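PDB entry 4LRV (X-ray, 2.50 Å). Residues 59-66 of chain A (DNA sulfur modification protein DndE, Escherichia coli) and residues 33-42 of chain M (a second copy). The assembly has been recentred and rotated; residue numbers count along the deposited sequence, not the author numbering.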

ATOM      1  N   LEU A  59      -6.154   5.421  23.651  1.00 17.44           N
ATOM      2  CA  LEU A  59      -6.559   4.153  23.044  1.00 17.19           C
ATOM      3  C   LEU A  59      -5.776   2.953  23.539  1.00 16.84           C
ATOM      4  O   LEU A  59      -4.550   2.987  23.557  1.00 17.23           O
ATOM      5  CB  LEU A  59      -6.415   4.245  21.519  1.00 17.04           C
ATOM      6  CG  LEU A  59      -7.642   4.649  20.701  1.00 17.73           C
ATOM      7  CD1 LEU A  59      -8.533   5.636  21.458  1.00 17.47           C
ATOM      8  CD2 LEU A  59      -7.225   5.214  19.337  1.00 17.70           C
ATOM      9  N   VAL A  60      -6.480   1.888  23.918  1.00 16.22           N
ATOM     10  CA  VAL A  60      -5.828   0.596  24.164  1.00 15.70           C
ATOM     11  C   VAL A  60      -5.998  -0.265  22.903  1.00 15.38           C
ATOM     12  O   VAL A  60      -7.048  -0.882  22.696  1.00 15.41           O
ATOM     13  CB  VAL A  60      -6.430  -0.152  25.385  1.00 16.02           C
ATOM     14  CG1 VAL A  60      -5.649  -1.421  25.661  1.00 16.07           C
ATOM     15  CG2 VAL A  60      -6.453   0.721  26.626  1.00 15.71           C
ATOM     16  N   LEU A  61      -4.981  -0.281  22.048  1.00 14.63           N
ATOM     17  CA  LEU A  61      -5.062  -1.025  20.790  1.00 14.22           C
ATOM     18  C   LEU A  61      -4.439  -2.396  20.907  1.00 14.24           C
ATOM     19  O   LEU A  61      -3.536  -2.601  21.704  1.00 14.74           O
ATOM     20  CB  LEU A  61      -4.377  -0.260  19.659  1.00 13.84           C
ATOM     21  CG  LEU A  61      -4.801   1.193  19.484  1.00 14.09           C
ATOM     22  CD1 LEU A  61      -3.873   1.877  18.516  1.00 13.55           C
ATOM     23  CD2 LEU A  61      -6.265   1.314  19.046  1.00 14.19           C
ATOM     24  N   ASP A  62      -4.925  -3.334  20.107  1.00 14.45           N
ATOM     25  CA  ASP A  62      -4.314  -4.655  19.996  1.00 14.97           C
ATOM     26  C   ASP A  62      -2.846  -4.582  19.620  1.00 14.65           C
ATOM     27  O   ASP A  62      -2.433  -3.744  18.811  1.00 15.00           O
ATOM     28  CB  ASP A  62      -5.034  -5.495  18.940  1.00 15.41           C
ATOM     29  CG  ASP A  62      -6.502  -5.661  19.228  1.00 17.35           C
ATOM     30  OD1 ASP A  62      -6.890  -5.694  20.412  1.00 17.61           O
ATOM     31  OD2 ASP A  62      -7.274  -5.762  18.251  1.00 20.39           O
ATOM     32  N   LYS A  63      -2.062  -5.478  20.199  1.00 14.60           N
ATOM     33  CA  LYS A  63      -0.658  -5.625  19.841  1.00 14.77           C
ATOM     34  C   LYS A  63      -0.430  -5.710  18.334  1.00 14.35           C
ATOM     35  O   LYS A  63       0.534  -5.149  17.822  1.00 14.20           O
ATOM     36  CB  LYS A  63      -0.062  -6.852  20.526  1.00 15.07           C
ATOM     37  CG  LYS A  63       1.456  -6.948  20.384  1.00 16.09           C
ATOM     38  CD  LYS A  63       2.052  -7.932  21.382  1.00 17.01           C
ATOM     39  CE  LYS A  63       1.544  -9.354  21.158  1.00 17.27           C
ATOM     40  NZ  LYS A  63       1.553 -10.109  22.429  1.00 16.83           N
ATOM     41  N   ILE A  64      -1.329  -6.390  17.631  1.00 14.20           N
ATOM     42  CA  ILE A  64      -1.166  -6.602  16.198  1.00 14.33           C
ATOM     43  C   ILE A  64      -1.386  -5.302  15.448  1.00 13.63           C
ATOM     44  O   ILE A  64      -0.709  -5.018  14.459  1.00 13.21           O
ATOM     45  CB  ILE A  64      -2.112  -7.677  15.656  1.00 14.91           C
ATOM     46  CG1 ILE A  64      -2.218  -8.837  16.641  1.00 15.97           C
ATOM     47  CG2 ILE A  64      -1.608  -8.171  14.292  1.00 15.73           C
ATOM     48  CD1 ILE A  64      -2.895 -10.078  16.066  1.00 18.16           C
ATOM     49  N   THR A  65      -2.330  -4.512  15.939  1.00 13.03           N
ATOM     50  CA  THR A  65      -2.570  -3.187  15.409  1.00 12.54           C
ATOM     51  C   THR A  65      -1.320  -2.322  15.546  1.00 12.27           C
ATOM     52  O   THR A  65      -0.905  -1.679  14.583  1.00 11.84           O
ATOM     53  CB  THR A  65      -3.742  -2.491  16.125  1.00 12.37           C
ATOM     54  OG1 THR A  65      -4.867  -3.374  16.177  1.00 12.66           O
ATOM     55  CG2 THR A  65      -4.132  -1.241  15.385  1.00 11.24           C
ATOM     56  N   TRP A  66      -0.733  -2.305  16.743  1.00 11.97           N
ATOM     57  CA  TRP A  66       0.463  -1.512  16.979  1.00 12.09           C
ATOM     58  C   TRP A  66       1.640  -2.020  16.159  1.00 12.39           C
ATOM     59  O   TRP A  66       2.313  -1.234  15.483  1.00 12.82           O
ATOM     60  CB  TRP A  66       0.871  -1.522  18.452  1.00 12.08           C
ATOM     61  CG  TRP A  66       0.066  -0.642  19.376  1.00 11.72           C
ATOM     62  CD1 TRP A  66      -0.705  -1.059  20.417  1.00 11.52           C
ATOM     63  CD2 TRP A  66      -0.010   0.790  19.369  1.00 11.31           C
ATOM     64  NE1 TRP A  66      -1.270   0.014  21.048  1.00 11.89           N
ATOM     65  CE2 TRP A  66      -0.860   1.164  20.430  1.00 11.43           C
ATOM     66  CE3 TRP A  66       0.552   1.795  18.566  1.00 11.26           C
ATOM     67  CZ2 TRP A  66      -1.162   2.500  20.716  1.00 11.07           C
ATOM     68  CZ3 TRP A  66       0.252   3.124  18.855  1.00 11.02           C
ATOM     69  CH2 TRP A  66      -0.604   3.460  19.918  1.00 10.63           C
TER
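Chain M, residues 33-42: RLAFFRSVES

Chain M meets this part of chain A as a helix that began earlier in the chain and runs through the contact, laid beside a bend where a strand that includes Leu A61 and Asp A62 gives way to a helix from Lys A63. Two CA pairs set the register: Leu A61 CA lies 8.3 Å from Leu M34 CA, and Asp A62 CA 8.6 Å from Arg M38 CA. The numbers rise together in these pairs, so both stretches advance in the same sense there, though Thr A65 comes back to Leu M34. One helical turn of chain M thus spans neighbouring residues of the strand, and Leu M34 and Arg M38 do most of the covering.

The contact opens at Val A60 with its backbone rather than its side chain. Val A60 O accepts two hydrogen bonds from one guanidinium, from Arg M38 NH1 and Arg M38 NH2, each at 2.9 Å. Because a carbonyl supplies the acceptor, these bonds do not draw on the valine side chain. Leu A61 turns to apolar packing: its CB points sideways, but the side chain reaches across until Leu A61 CD2 is 4.0 Å from Leu M34 CD1.

Asp A62 carries the charge. Its OD1 forms a salt bridge with Arg M38 NH2 at 2.9 Å, in line with the edge of the guanidinium, so NH2 serves carbonyl and carboxylate together. Arg M38 reaches them with chi1 t and chi2 and chi3 both p. Glu M41 OE1 lies 4.2 Å from Asp A62 OD1, a proximity of like charges tempered by the arginine: Arg M38 NE and Glu M41 OE1 form a salt bridge at 3.5 Å. Water 2 bonds to Asp A62 OD2 at 2.7 Å and to Arg M38 NE at 2.8 Å, adding a bridge between the chains.

Lys A63 and Ile A64 stay out of reach. Thr A65, the third residue of the helix, points toward chain M, and its CG2 meets Leu M34 CD2 at 3.9 Å. The rule is compact: one leucine packs, one arginine binds backbone and acid.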

ATOM      1  N   ARG M  33     -13.138   0.588  11.712  1.00 11.95           N
ATOM      2  CA  ARG M  33     -12.666  -0.787  11.492  1.00 11.80           C
ATOM      3  C   ARG M  33     -12.144  -1.356  12.804  1.00 11.63           C
ATOM      4  O   ARG M  33     -12.492  -2.460  13.205  1.00 11.39           O
ATOM      5  CB  ARG M  33     -11.571  -0.846  10.423  1.00 11.94           C
ATOM      6  CG  ARG M  33     -12.012  -0.402   9.042  1.00 12.07           C
ATOM      7  CD  ARG M  33     -10.823  -0.216   8.122  1.00 12.14           C
ATOM      8  NE  ARG M  33     -11.153   0.617   6.971  1.00 12.47           N
ATOM      9  CZ  ARG M  33     -10.304   0.948   5.999  1.00 11.80           C
ATOM     10  NH1 ARG M  33      -9.056   0.515   6.019  1.00 11.77           N
ATOM     11  NH2 ARG M  33     -10.707   1.735   5.011  1.00  9.65           N
ATOM     12  N   LEU M  34     -11.328  -0.565  13.487  1.00 11.83           N
ATOM     13  CA  LEU M  34     -10.783  -0.953  14.778  1.00 11.85           C
ATOM     14  C   LEU M  34     -11.860  -1.182  15.827  1.00 12.02           C
ATOM     15  O   LEU M  34     -11.792  -2.142  16.592  1.00 11.99           O
ATOM     16  CB  LEU M  34      -9.801   0.111  15.275  1.00 12.01           C
ATOM     17  CG  LEU M  34      -8.492   0.237  14.508  1.00 11.91           C
ATOM     18  CD1 LEU M  34      -7.577   1.175  15.250  1.00 13.63           C
ATOM     19  CD2 LEU M  34      -7.836  -1.106  14.335  1.00 11.11           C
ATOM     20  N   ALA M  35     -12.850  -0.296  15.867  1.00 12.20           N
ATOM     21  CA  ALA M  35     -13.873  -0.369  16.897  1.00 12.48           C
ATOM     22  C   ALA M  35     -14.800  -1.542  16.635  1.00 12.63           C
ATOM     23  O   ALA M  35     -15.177  -2.253  17.567  1.00 13.22           O
ATOM     24  CB  ALA M  35     -14.650   0.951  17.006  1.00 12.19           C
ATOM     25  N   PHE M  36     -15.141  -1.766  15.367  1.00 12.31           N
ATOM     26  CA  PHE M  36     -16.007  -2.885  15.010  1.00 12.20           C
ATOM     27  C   PHE M  36     -15.451  -4.196  15.539  1.00 12.88           C
ATOM     28  O   PHE M  36     -16.182  -4.994  16.110  1.00 12.92           O
ATOM     29  CB  PHE M  36     -16.178  -2.990  13.502  1.00 11.75           C
ATOM     30  CG  PHE M  36     -17.028  -4.143  13.075  1.00 11.48           C
ATOM     31  CD1 PHE M  36     -18.410  -4.043  13.095  1.00 12.02           C
ATOM     32  CD2 PHE M  36     -16.452  -5.329  12.660  1.00 11.74           C
ATOM     33  CE1 PHE M  36     -19.212  -5.102  12.696  1.00 12.51           C
ATOM     34  CE2 PHE M  36     -17.242  -6.404  12.269  1.00 12.86           C
ATOM     35  CZ  PHE M  36     -18.629  -6.287  12.282  1.00 12.90           C
ATOM     36  N   PHE M  37     -14.158  -4.426  15.342  1.00 13.96           N
ATOM     37  CA  PHE M  37     -13.580  -5.698  15.750  1.00 15.32           C
ATOM     38  C   PHE M  37     -13.359  -5.837  17.241  1.00 16.30           C
ATOM     39  O   PHE M  37     -13.580  -6.910  17.785  1.00 16.43           O
ATOM     40  CB  PHE M  37     -12.360  -6.056  14.921  1.00 15.13           C
ATOM     41  CG  PHE M  37     -12.719  -6.517  13.547  1.00 14.57           C
ATOM     42  CD1 PHE M  37     -13.189  -7.812  13.346  1.00 14.06           C
ATOM     43  CD2 PHE M  37     -12.642  -5.643  12.464  1.00 13.90           C
ATOM     44  CE1 PHE M  37     -13.554  -8.241  12.082  1.00 14.58           C
ATOM     45  CE2 PHE M  37     -13.005  -6.057  11.187  1.00 13.95           C
ATOM     46  CZ  PHE M  37     -13.463  -7.356  10.990  1.00 14.36           C
ATOM     47  N   ARG M  38     -12.974  -4.740  17.898  1.00 16.92           N
ATOM     48  CA  ARG M  38     -12.898  -4.696  19.360  1.00 16.70           C
ATOM     49  C   ARG M  38     -14.255  -5.032  19.959  1.00 16.50           C
ATOM     50  O   ARG M  38     -14.346  -5.759  20.940  1.00 16.45           O
ATOM     51  CB  ARG M  38     -12.437  -3.314  19.833  1.00 16.71           C
ATOM     52  CG  ARG M  38     -12.429  -3.111  21.356  1.00 16.74           C
ATOM     53  CD  ARG M  38     -11.567  -4.144  22.079  1.00 17.44           C
ATOM     54  NE  ARG M  38     -10.188  -4.124  21.599  1.00 18.55           N
ATOM     55  CZ  ARG M  38      -9.263  -3.266  22.024  1.00 18.41           C
ATOM     56  NH1 ARG M  38      -9.567  -2.350  22.942  1.00 18.41           N
ATOM     57  NH2 ARG M  38      -8.039  -3.313  21.526  1.00 17.22           N
ATOM     58  N   SER M  39     -15.306  -4.504  19.349  1.00 16.66           N
ATOM     59  CA  SER M  39     -16.668  -4.710  19.821  1.00 17.32           C
ATOM     60  C   SER M  39     -17.064  -6.187  19.733  1.00 18.11           C
ATOM     61  O   SER M  39     -17.554  -6.784  20.689  1.00 17.89           O
ATOM     62  CB  SER M  39     -17.616  -3.882  18.968  1.00 16.89           C
ATOM     63  OG  SER M  39     -18.943  -3.994  19.437  1.00 17.96           O
ATOM     64  N   VAL M  40     -16.833  -6.746  18.554  1.00 19.36           N
ATOM     65  CA  VAL M  40     -17.131  -8.125  18.215  1.00 20.71           C
ATOM     66  C   VAL M  40     -16.474  -9.180  19.109  1.00 22.74           C
ATOM     67  O   VAL M  40     -17.036 -10.269  19.310  1.00 23.61           O
ATOM     68  CB  VAL M  40     -16.756  -8.354  16.753  1.00 20.33           C
ATOM     69  CG1 VAL M  40     -16.172  -9.741  16.530  1.00 21.44           C
ATOM     70  CG2 VAL M  40     -17.962  -8.077  15.863  1.00 19.77           C
ATOM     71  N   GLU M  41     -15.299  -8.869  19.652  1.00 23.95           N
ATOM     72  CA  GLU M  41     -14.639  -9.798  20.561  1.00 25.58           C
ATOM     73  C   GLU M  41     -15.195  -9.750  21.985  1.00 26.52           C
ATOM     74  O   GLU M  41     -15.027 -10.703  22.748  1.00 27.28           O
ATOM     75  CB  GLU M  41     -13.114  -9.637  20.525  1.00 25.83           C
ATOM     76  CG  GLU M  41     -12.498  -8.589  21.435  1.00 27.27           C
ATOM     77  CD  GLU M  41     -10.970  -8.603  21.349  1.00 29.50           C
ATOM     78  OE1 GLU M  41     -10.316  -7.641  21.799  1.00 30.08           O
ATOM     79  OE2 GLU M  41     -10.413  -9.578  20.805  1.00 31.36           O
ATOM     80  N   SER M  42     -15.851  -8.644  22.339  1.00 26.75           N
ATOM     81  CA  SER M  42     -16.605  -8.559  23.592  1.00 26.22           C
ATOM     82  C   SER M  42     -17.915  -9.335  23.440  1.00 26.30           C
ATOM     83  O   SER M  42     -18.058 -10.144  22.529  1.00 26.33           O
ATOM     84  CB  SER M  42     -16.867  -7.098  23.990  1.00 26.13           C
ATOM     85  OG  SER M  42     -17.950  -6.527  23.266  1.00 25.78           O
TER
HETATM   86  O   HOH W   1      -9.180  -3.887  17.063  1.00 15.01           O
HETATM   87  O   HOH W   2      -9.724  -5.741  19.341  1.00 22.82           O